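Local coordinates for dTDP-4-dehydrorhamnose 3,5-epimerase (Sulfolobus tokodaii, PDB 2B9U), which probably epimerises the C3' and C5' positions of dTDP-4-dehydro-6-deoxyglucose to give dTDP-4-dehydro-beta-L-rhamnose, a step in dTDP-L-rhamnose biosynthesis, at residues Leu60-Thr65 and Gly115-Phe120. Numbering follows the deposited sequence.
Sequences LHYQRT and GFAHGF
The Tyr62 ring meets the Ala117 methyl obliquely at the start of strand 116-120, CD1 3.4 Å from Ala117 CB and CE1 more loosely placed. With CG between the backbone N and the carbonyl carbon (chi1 52°), the ring is brought beside the methyl while Tyr62 CB rests 3.3 Å from Phe116 O. Within 115-120, the imidazole of His118 brings CE1 to the edge of the Phe120 ring, in its plane. On the same side of the sheet as Tyr62, Leu60 CB packs 3.8 Å from Ala117 CB, and Leu60 CD2 presses to 3.6 Å from Gly119 CA, where a beta carbon would clash with it. The hydroxyl of Tyr62 hydrogen-bonds the backbone O of Glu173. An alanine in place of Tyr62 would probably leave a gap beside the Ala117 methyl and Glu173 O without its hydroxyl partner.

His61 and His118 form an antiparallel hydrogen-bonded pair: His61 N donates to His118 O and His118 N to His61 O, each 2.9 Å, the latter straighter at 171°. Two CA-H...O contacts, Leu60 CA to His118 O and Ala117 CA to His61 O, flank them. Both imidazoles project from the other face; the side chain of Tyr137, predicted to stack on the substrate's thymidine ring, is about 10 Å from that of His61. His61 NE2 is hydrogen-bonded to Asp163 OD1 and His118 NE2 to Asp82 OD1.

The pair belongs to a five-stranded antiparallel sheet of the cupin jelly roll, in which strand 79-86 borders 116-122 and strand 142-144 borders 57-63.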
ATOM      1  N   LEU A  60      17.886  11.177  -5.881  1.00 26.37           N
ATOM      2  CA  LEU A  60      17.211  10.270  -6.812  1.00 26.95           C
ATOM      3  C   LEU A  60      17.836   8.879  -6.632  1.00 27.58           C
ATOM      4  O   LEU A  60      19.009   8.666  -6.963  1.00 27.87           O
ATOM      5  CB  LEU A  60      17.348  10.781  -8.258  1.00 26.69           C
ATOM      6  CG  LEU A  60      17.096  12.275  -8.540  1.00 26.21           C
ATOM      7  CD1 LEU A  60      17.380  12.664 -10.003  1.00 26.49           C
ATOM      8  CD2 LEU A  60      15.688  12.668  -8.172  1.00 25.00           C
ATOM      9  N   HIS A  61      17.059   7.953  -6.078  1.00 27.76           N
ATOM     10  CA  HIS A  61      17.590   6.685  -5.585  1.00 28.07           C
ATOM     11  C   HIS A  61      17.403   5.505  -6.517  1.00 28.88           C
ATOM     12  O   HIS A  61      16.398   5.408  -7.225  1.00 28.58           O
ATOM     13  CB  HIS A  61      16.946   6.322  -4.256  1.00 28.00           C
ATOM     14  CG  HIS A  61      17.042   7.391  -3.219  1.00 28.29           C
ATOM     15  ND1 HIS A  61      15.972   7.757  -2.433  1.00 28.91           N
ATOM     16  CD2 HIS A  61      18.077   8.170  -2.833  1.00 29.87           C
ATOM     17  CE1 HIS A  61      16.348   8.712  -1.602  1.00 30.44           C
ATOM     18  NE2 HIS A  61      17.622   8.977  -1.819  1.00 30.21           N
ATOM     19  N   TYR A  62      18.385   4.609  -6.487  1.00 29.95           N
ATOM     20  CA  TYR A  62      18.319   3.305  -7.153  1.00 31.19           C
ATOM     21  C   TYR A  62      19.234   2.303  -6.423  1.00 31.88           C
ATOM     22  O   TYR A  62      20.182   2.697  -5.744  1.00 32.21           O
ATOM     23  CB  TYR A  62      18.702   3.412  -8.644  1.00 31.20           C
ATOM     24  CG  TYR A  62      20.020   4.108  -8.909  1.00 31.94           C
ATOM     25  CD1 TYR A  62      20.126   5.498  -8.828  1.00 32.61           C
ATOM     26  CD2 TYR A  62      21.164   3.382  -9.241  1.00 34.30           C
ATOM     27  CE1 TYR A  62      21.326   6.144  -9.065  1.00 32.50           C
ATOM     28  CE2 TYR A  62      22.382   4.032  -9.481  1.00 33.76           C
ATOM     29  CZ  TYR A  62      22.437   5.416  -9.391  1.00 33.67           C
ATOM     30  OH  TYR A  62      23.615   6.080  -9.614  1.00 36.88           O
ATOM     31  N   GLN A  63      18.926   1.017  -6.548  1.00 32.56           N
ATOM     32  CA  GLN A  63      19.825  -0.032  -6.092  1.00 33.32           C
ATOM     33  C   GLN A  63      20.502  -0.667  -7.302  1.00 34.03           C
ATOM     34  O   GLN A  63      19.845  -0.991  -8.287  1.00 33.51           O
ATOM     35  CB  GLN A  63      19.084  -1.070  -5.244  1.00 32.91           C
ATOM     36  CG  GLN A  63      19.234  -0.834  -3.734  1.00 32.87           C
ATOM     37  CD  GLN A  63      18.336  -1.692  -2.849  1.00 33.40           C
ATOM     38  OE1 GLN A  63      18.024  -1.292  -1.722  1.00 34.44           O
ATOM     39  NE2 GLN A  63      17.912  -2.861  -3.344  1.00 30.51           N
ATOM     40  N   ARG A  64      21.822  -0.817  -7.236  1.00 35.40           N
ATOM     41  CA  ARG A  64      22.569  -1.390  -8.353  1.00 36.96           C
ATOM     42  C   ARG A  64      22.399  -2.905  -8.438  1.00 37.19           C
ATOM     43  O   ARG A  64      22.052  -3.556  -7.452  1.00 37.26           O
ATOM     44  CB  ARG A  64      24.060  -0.987  -8.306  1.00 37.48           C
ATOM     45  CG  ARG A  64      24.723  -1.197  -6.961  1.00 39.52           C
ATOM     46  CD  ARG A  64      26.238  -1.039  -6.998  1.00 43.09           C
ATOM     47  NE  ARG A  64      26.857  -1.451  -5.737  1.00 46.01           N
ATOM     48  CZ  ARG A  64      27.083  -2.714  -5.368  1.00 48.70           C
ATOM     49  NH1 ARG A  64      26.753  -3.735  -6.159  1.00 50.58           N
ATOM     50  NH2 ARG A  64      27.655  -2.961  -4.191  1.00 50.45           N
ATOM     51  N   THR A  65      22.628  -3.442  -9.633  1.00 37.81           N
ATOM     52  CA  THR A  65      22.667  -4.884  -9.889  1.00 38.68           C
ATOM     53  C   THR A  65      23.660  -5.561  -8.907  1.00 38.40           C
ATOM     54  O   THR A  65      24.730  -5.015  -8.653  1.00 38.60           O
ATOM     55  CB  THR A  65      22.999  -5.104 -11.391  1.00 38.89           C
ATOM     56  OG1 THR A  65      21.769  -5.232 -12.128  1.00 40.89           O
ATOM     57  CG2 THR A  65      23.871  -6.323 -11.641  1.00 39.65           C
ATOM     58  N   GLY A 115      16.970   0.178 -13.404  1.00 28.00           N
ATOM     59  CA  GLY A 115      17.787   0.985 -14.300  1.00 28.25           C
ATOM     60  C   GLY A 115      17.484   2.475 -14.268  1.00 28.60           C
ATOM     61  O   GLY A 115      18.106   3.234 -15.006  1.00 28.04           O
ATOM     62  N   PHE A 116      16.521   2.886 -13.422  1.00 28.19           N
ATOM     63  CA  PHE A 116      16.170   4.303 -13.238  1.00 27.60           C
ATOM     64  C   PHE A 116      16.435   4.782 -11.825  1.00 26.98           C
ATOM     65  O   PHE A 116      16.326   4.012 -10.882  1.00 26.80           O
ATOM     66  CB  PHE A 116      14.678   4.547 -13.532  1.00 27.97           C
ATOM     67  CG  PHE A 116      14.321   4.462 -14.984  1.00 28.82           C
ATOM     68  CD1 PHE A 116      14.127   3.225 -15.593  1.00 29.12           C
ATOM     69  CD2 PHE A 116      14.170   5.623 -15.741  1.00 28.60           C
ATOM     70  CE1 PHE A 116      13.807   3.150 -16.951  1.00 30.95           C
ATOM     71  CE2 PHE A 116      13.840   5.561 -17.094  1.00 29.42           C
ATOM     72  CZ  PHE A 116      13.657   4.327 -17.699  1.00 30.06           C
ATOM     73  N   ALA A 117      16.750   6.070 -11.686  1.00 26.31           N
ATOM     74  CA  ALA A 117      16.796   6.718 -10.387  1.00 25.61           C
ATOM     75  C   ALA A 117      15.479   7.457 -10.123  1.00 25.17           C
ATOM     76  O   ALA A 117      15.036   8.244 -10.955  1.00 24.84           O
ATOM     77  CB  ALA A 117      17.968   7.701 -10.328  1.00 25.55           C
ATOM     78  N   HIS A 118      14.880   7.224  -8.955  1.00 24.09           N
ATOM     79  CA  HIS A 118      13.573   7.804  -8.624  1.00 23.68           C
ATOM     80  C   HIS A 118      13.637   8.926  -7.576  1.00 23.35           C
ATOM     81  O   HIS A 118      14.302   8.816  -6.567  1.00 23.68           O
ATOM     82  CB  HIS A 118      12.581   6.700  -8.187  1.00 23.39           C
ATOM     83  CG  HIS A 118      11.361   7.224  -7.481  1.00 23.31           C
ATOM     84  ND1 HIS A 118      11.092   6.950  -6.159  1.00 22.75           N
ATOM     85  CD2 HIS A 118      10.363   8.033  -7.904  1.00 22.39           C
ATOM     86  CE1 HIS A 118       9.981   7.562  -5.797  1.00 22.18           C
ATOM     87  NE2 HIS A 118       9.516   8.223  -6.839  1.00 22.81           N
ATOM     88  N   GLY A 119      12.907   9.996  -7.809  1.00 23.17           N
ATOM     89  CA  GLY A 119      12.758  11.013  -6.790  1.00 22.80           C
ATOM     90  C   GLY A 119      11.445  11.733  -6.954  1.00 22.44           C
ATOM     91  O   GLY A 119      10.737  11.527  -7.940  1.00 21.88           O
ATOM     92  N   PHE A 120      11.116  12.567  -5.976  1.00 22.23           N
ATOM     93  CA  PHE A 120       9.952  13.438  -6.080  1.00 22.96           C
ATOM     94  C   PHE A 120      10.115  14.652  -5.191  1.00 23.15           C
ATOM     95  O   PHE A 120      10.891  14.623  -4.234  1.00 23.00           O
ATOM     96  CB  PHE A 120       8.645  12.704  -5.723  1.00 22.37           C
ATOM     97  CG  PHE A 120       8.576  12.214  -4.294  1.00 22.39           C
ATOM     98  CD1 PHE A 120       8.076  13.032  -3.277  1.00 21.75           C
ATOM     99  CD2 PHE A 120       8.978  10.926  -3.971  1.00 23.61           C
ATOM    100  CE1 PHE A 120       7.989  12.578  -1.975  1.00 23.06           C
ATOM    101  CE2 PHE A 120       8.896  10.463  -2.653  1.00 22.75           C
ATOM    102  CZ  PHE A 120       8.406  11.279  -1.660  1.00 21.28           C
TER
HETATM  103  O   HOH W   1      14.172   3.608  -8.991  1.00 23.07           O